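Local coordinates for peptidase M28 (Shewanella amazonensis SB2B, PDB 3IIB), which probably cleaves dipeptides or C-terminal residues as a family M28 metallopeptidase that binds two zinc ions, at residues F86-S98 with D177-Y189. Residues are numbered along the deposited sequence; the frame is centred on the assembly and turned at random.
Sequences FPQPLVVTALGGS and DHDRMAHTGMMRY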
loop_
_atom_site.group_PDB
_atom_site.type_symbol
_atom_site.label_atom_id
_atom_site.label_comp_id
_atom_site.label_asym_id
_atom_site.label_seq_id
_atom_site.Cartn_x
_atom_site.Cartn_y
_atom_site.Cartn_z
ATOM N N PHE A 86 1.995 -24.450 1.253
ATOM C CA PHE A 86 3.241 -23.714 1.107
ATOM C C PHE A 86 3.236 -22.632 2.176
ATOM O O PHE A 86 2.460 -21.659 2.072
ATOM C CB PHE A 86 3.302 -23.054 -0.272
ATOM C CG PHE A 86 2.983 -23.997 -1.398
ATOM C CD1 PHE A 86 3.776 -25.123 -1.616
ATOM C CD2 PHE A 86 1.865 -23.800 -2.201
ATOM C CE1 PHE A 86 3.479 -25.997 -2.619
ATOM C CE2 PHE A 86 1.586 -24.675 -3.219
ATOM C CZ PHE A 86 2.370 -25.770 -3.418
ATOM N N PRO A 87 4.091 -22.786 3.197
ATOM C CA PRO A 87 3.939 -21.869 4.303
ATOM C C PRO A 87 4.307 -20.441 3.907
ATOM O O PRO A 87 5.354 -20.222 3.321
ATOM C CB PRO A 87 4.926 -22.415 5.337
ATOM C CG PRO A 87 5.119 -23.809 4.990
ATOM C CD PRO A 87 5.023 -23.886 3.526
ATOM N N GLN A 88 3.481 -19.479 4.279
ATOM C CA GLN A 88 3.713 -18.094 3.958
ATOM C C GLN A 88 3.012 -17.162 4.936
ATOM O O GLN A 88 1.929 -17.484 5.425
ATOM C CB GLN A 88 3.126 -17.789 2.588
ATOM C CG GLN A 88 3.799 -18.445 1.451
ATOM C CD GLN A 88 3.786 -17.636 0.207
ATOM O OE1 GLN A 88 3.900 -16.438 0.263
ATOM N NE2 GLN A 88 3.757 -18.306 -0.960
ATOM N N PRO A 89 3.545 -15.948 5.112
ATOM C CA PRO A 89 2.873 -14.907 5.909
ATOM C C PRO A 89 1.637 -14.348 5.221
ATOM O O PRO A 89 1.560 -14.319 3.979
ATOM C CB PRO A 89 3.928 -13.791 6.007
ATOM C CG PRO A 89 5.214 -14.397 5.581
ATOM C CD PRO A 89 4.848 -15.478 4.622
ATOM N N LEU A 90 0.657 -13.981 6.029
ATOM C CA LEU A 90 -0.469 -13.180 5.593
ATOM C C LEU A 90 -0.479 -11.816 6.292
ATOM O O LEU A 90 0.138 -11.631 7.360
ATOM C CB LEU A 90 -1.753 -13.929 5.893
ATOM C CG LEU A 90 -1.945 -15.300 5.261
ATOM C CD1 LEU A 90 -3.085 -16.053 5.969
ATOM C CD2 LEU A 90 -2.177 -15.247 3.725
ATOM N N VAL A 91 -1.151 -10.847 5.675
ATOM C CA VAL A 91 -1.329 -9.519 6.263
ATOM C C VAL A 91 -2.843 -9.474 6.537
ATOM O O VAL A 91 -3.671 -9.628 5.634
ATOM C CB VAL A 91 -0.880 -8.355 5.354
ATOM C CG1 VAL A 91 -1.484 -7.021 5.825
ATOM C CG2 VAL A 91 0.714 -8.258 5.321
ATOM N N VAL A 92 -3.159 -9.354 7.801
ATOM C CA VAL A 92 -4.513 -9.560 8.296
ATOM C C VAL A 92 -4.839 -8.422 9.245
ATOM O O VAL A 92 -3.951 -7.863 9.882
ATOM C CB VAL A 92 -4.630 -10.940 9.010
ATOM C CG1 VAL A 92 -3.792 -10.998 10.283
ATOM C CG2 VAL A 92 -6.053 -11.292 9.336
ATOM N N THR A 93 -6.126 -8.152 9.402
ATOM C CA THR A 93 -6.595 -7.330 10.504
ATOM C C THR A 93 -7.942 -7.851 11.021
ATOM O O THR A 93 -8.758 -8.364 10.261
ATOM C CB THR A 93 -6.699 -5.844 10.075
ATOM O OG1 THR A 93 -6.790 -5.023 11.248
ATOM C CG2 THR A 93 -7.899 -5.634 9.170
ATOM N N ALA A 94 -8.180 -7.689 12.316
ATOM C CA ALA A 94 -9.450 -8.085 12.900
ATOM C C ALA A 94 -10.545 -7.201 12.294
ATOM O O ALA A 94 -10.339 -5.987 12.072
ATOM C CB ALA A 94 -9.419 -7.891 14.452
ATOM N N LEU A 95 -11.706 -7.803 12.080
ATOM C CA LEU A 95 -12.917 -7.037 11.838
ATOM C C LEU A 95 -13.310 -6.346 13.125
ATOM O O LEU A 95 -13.102 -6.867 14.212
ATOM C CB LEU A 95 -14.043 -7.927 11.301
ATOM C CG LEU A 95 -13.703 -8.637 9.976
ATOM C CD1 LEU A 95 -14.979 -9.357 9.415
ATOM C CD2 LEU A 95 -13.080 -7.686 8.958
ATOM N N GLY A 96 -13.852 -5.132 12.989
ATOM C CA GLY A 96 -14.245 -4.335 14.134
ATOM C C GLY A 96 -15.248 -5.031 15.010
ATOM O O GLY A 96 -16.318 -5.365 14.574
ATOM N N GLY A 97 -14.891 -5.223 16.263
ATOM C CA GLY A 97 -15.726 -5.944 17.192
ATOM C C GLY A 97 -15.422 -7.430 17.327
ATOM O O GLY A 97 -16.021 -8.077 18.191
ATOM N N SER A 98 -14.473 -7.965 16.552
ATOM C CA SER A 98 -14.142 -9.391 16.655
ATOM C C SER A 98 -13.730 -9.744 18.070
ATOM O O SER A 98 -12.979 -9.008 18.732
ATOM C CB SER A 98 -12.976 -9.777 15.713
ATOM O OG SER A 98 -12.740 -11.172 15.795
ATOM N N ASP A 177 -8.274 -2.083 -3.968
ATOM C CA ASP A 177 -6.827 -2.092 -4.215
ATOM C C ASP A 177 -6.250 -3.493 -4.430
ATOM O O ASP A 177 -6.874 -4.493 -4.097
ATOM C CB ASP A 177 -6.151 -1.541 -2.984
ATOM C CG ASP A 177 -6.436 -2.378 -1.775
ATOM O OD1 ASP A 177 -7.595 -2.289 -1.296
ATOM O OD2 ASP A 177 -5.520 -3.142 -1.358
ATOM N N HIS A 178 -5.014 -3.562 -4.944
ATOM C CA HIS A 178 -4.210 -4.785 -4.822
ATOM C C HIS A 178 -2.954 -4.458 -4.007
ATOM O O HIS A 178 -1.839 -4.868 -4.331
ATOM C CB HIS A 178 -3.893 -5.424 -6.191
ATOM C CG HIS A 178 -3.190 -4.528 -7.152
ATOM N ND1 HIS A 178 -1.880 -4.727 -7.544
ATOM C CD2 HIS A 178 -3.631 -3.462 -7.862
ATOM C CE1 HIS A 178 -1.530 -3.790 -8.404
ATOM N NE2 HIS A 178 -2.577 -3.015 -8.625
ATOM N N ASP A 179 -3.150 -3.681 -2.942
ATOM C CA ASP A 179 -2.082 -3.437 -1.974
ATOM C C ASP A 179 -2.146 -4.420 -0.815
ATOM O O ASP A 179 -3.190 -5.016 -0.523
ATOM C CB ASP A 179 -2.190 -2.034 -1.443
ATOM C CG ASP A 179 -1.924 -0.989 -2.477
ATOM O OD1 ASP A 179 -0.958 -1.156 -3.278
ATOM O OD2 ASP A 179 -2.704 -0.001 -2.514
ATOM N N ARG A 180 -0.999 -4.579 -0.160
ATOM C CA ARG A 180 -0.847 -5.470 0.978
ATOM C C ARG A 180 -1.371 -4.747 2.221
ATOM O O ARG A 180 -0.640 -4.516 3.197
ATOM C CB ARG A 180 0.593 -5.917 1.114
ATOM C CG ARG A 180 0.733 -7.149 1.965
ATOM C CD ARG A 180 0.602 -8.387 1.111
ATOM N NE ARG A 180 0.654 -9.605 1.913
ATOM C CZ ARG A 180 1.768 -10.167 2.366
ATOM N NH1 ARG A 180 2.957 -9.643 2.109
ATOM N NH2 ARG A 180 1.680 -11.290 3.074
HETATM N N MSE A 181 -2.672 -4.437 2.178
HETATM C CA MSE A 181 -3.350 -3.678 3.209
HETATM C C MSE A 181 -4.619 -4.484 3.547
HETATM O O MSE A 181 -5.399 -4.837 2.642
HETATM C CB MSE A 181 -3.771 -2.300 2.668
HETATM C CG MSE A 181 -2.614 -1.422 2.253
HETATM SE SE MSE A 181 -1.821 -0.521 3.732
HETATM C CE MSE A 181 -0.983 -1.791 4.842
ATOM N N ALA A 182 -4.821 -4.726 4.850
ATOM C CA ALA A 182 -6.023 -5.371 5.335
ATOM C C ALA A 182 -7.034 -4.289 5.762
ATOM O O ALA A 182 -6.683 -3.319 6.476
ATOM C CB ALA A 182 -5.711 -6.380 6.446
ATOM N N HIS A 183 -8.266 -4.435 5.265
ATOM C CA HIS A 183 -9.323 -3.457 5.506
ATOM C C HIS A 183 -10.177 -3.952 6.681
ATOM O O HIS A 183 -10.698 -5.078 6.657
ATOM C CB HIS A 183 -10.242 -3.293 4.305
ATOM C CG HIS A 183 -9.611 -2.764 3.063
ATOM N ND1 HIS A 183 -10.098 -1.648 2.403
ATOM C CD2 HIS A 183 -8.574 -3.221 2.319
ATOM C CE1 HIS A 183 -9.405 -1.459 1.301
ATOM N NE2 HIS A 183 -8.467 -2.396 1.229
ATOM N N THR A 184 -10.294 -3.116 7.714
ATOM C CA THR A 184 -11.179 -3.394 8.845
ATOM C C THR A 184 -12.570 -2.807 8.589
ATOM O O THR A 184 -12.902 -2.450 7.457
ATOM C CB THR A 184 -10.540 -2.896 10.181
ATOM O OG1 THR A 184 -11.229 -3.492 11.296
ATOM C CG2 THR A 184 -10.415 -1.310 10.287
ATOM N N GLY A 185 -13.378 -2.721 9.646
ATOM C CA GLY A 185 -14.742 -2.197 9.554
ATOM C C GLY A 185 -15.664 -3.015 10.429
ATOM O O GLY A 185 -15.306 -4.122 10.877
HETATM N N MSE A 186 -16.843 -2.476 10.659
HETATM C CA MSE A 186 -17.735 -3.020 11.662
HETATM C C MSE A 186 -18.245 -4.376 11.195
HETATM O O MSE A 186 -18.478 -4.643 9.981
HETATM C CB MSE A 186 -18.896 -2.069 11.913
HETATM C CG MSE A 186 -19.769 -2.448 13.026
HETATM SE SE MSE A 186 -18.878 -2.159 14.585
HETATM C CE MSE A 186 -20.543 -2.216 15.578
HETATM N N MSE A 187 -18.396 -5.254 12.166
HETATM C CA MSE A 187 -19.177 -6.458 11.975
HETATM C C MSE A 187 -20.051 -6.632 13.208
HETATM O O MSE A 187 -19.822 -5.981 14.260
HETATM C CB MSE A 187 -18.278 -7.632 11.797
HETATM C CG MSE A 187 -17.350 -7.765 12.899
HETATM SE SE MSE A 187 -17.104 -9.585 13.421
HETATM C CE MSE A 187 -18.755 -10.070 13.736
ATOM N N ARG A 188 -21.108 -7.422 13.053
ATOM C CA ARG A 188 -22.052 -7.648 14.146
ATOM C C ARG A 188 -22.216 -9.141 14.362
ATOM O O ARG A 188 -22.535 -9.857 13.432
ATOM C CB ARG A 188 -23.445 -7.076 13.822
ATOM C CG ARG A 188 -23.499 -5.662 13.310
ATOM C CD ARG A 188 -24.745 -4.928 13.781
ATOM N NE ARG A 188 -24.547 -4.400 15.133
ATOM C CZ ARG A 188 -24.239 -3.134 15.438
ATOM N NH1 ARG A 188 -24.106 -2.197 14.497
ATOM N NH2 ARG A 188 -24.071 -2.795 16.713
ATOM N N TYR A 189 -22.044 -9.573 15.600
ATOM C CA TYR A 189 -22.464 -10.888 16.006
ATOM C C TYR A 189 -23.987 -10.858 16.214
ATOM O O TYR A 189 -24.593 -9.793 16.254
ATOM C CB TYR A 189 -21.755 -11.287 17.298
ATOM C CG TYR A 189 -20.271 -11.482 17.109
ATOM C CD1 TYR A 189 -19.785 -12.442 16.227
ATOM C CD2 TYR A 189 -19.356 -10.703 17.805
ATOM C CE1 TYR A 189 -18.407 -12.633 16.045
ATOM C CE2 TYR A 189 -17.990 -10.882 17.628
ATOM C CZ TYR A 189 -17.523 -11.873 16.780
ATOM O OH TYR A 189 -16.179 -12.014 16.651
#
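G96 and M186 form a single beta bridge that ties the loop 177-189 to the turn L95-S98, which follows strand 88-94. G96 N donates to G185 O at 2.8 Å. M187 N returns a bond to G96 O at 3.2 Å. Next to the bridge, T184 OG1 donates to A94 O at 2.8 Å, in the carbonyl plane; its chi1 of -164°, anti to the backbone N, turns the hydroxyl to the strand. A94 O also accepts from R75. M187 CG presses close to G96 O, at 3.1 Å, and packs on L95 CB in ordinary apolar contact. In the middle the join is apolar, with A182 CB set 3.6 Å from T93 CG2.

The packing is also tight at R180, which is buried. V91 CG2 sits 3.6 Å above the centre of its guanidinium plane. D205 forms a salt bridge with R180 NE, and E263 O of the second subunit accepts from NH1. The two ends are looser: P89 and Y189 are both partly exposed.

T184 O accepts a bond from ND1 of H402, a ligand of the second zinc. The contact thus joins strand 88-94 and its following turn to a loop at the edge of the two-zinc site of an M28 peptidase.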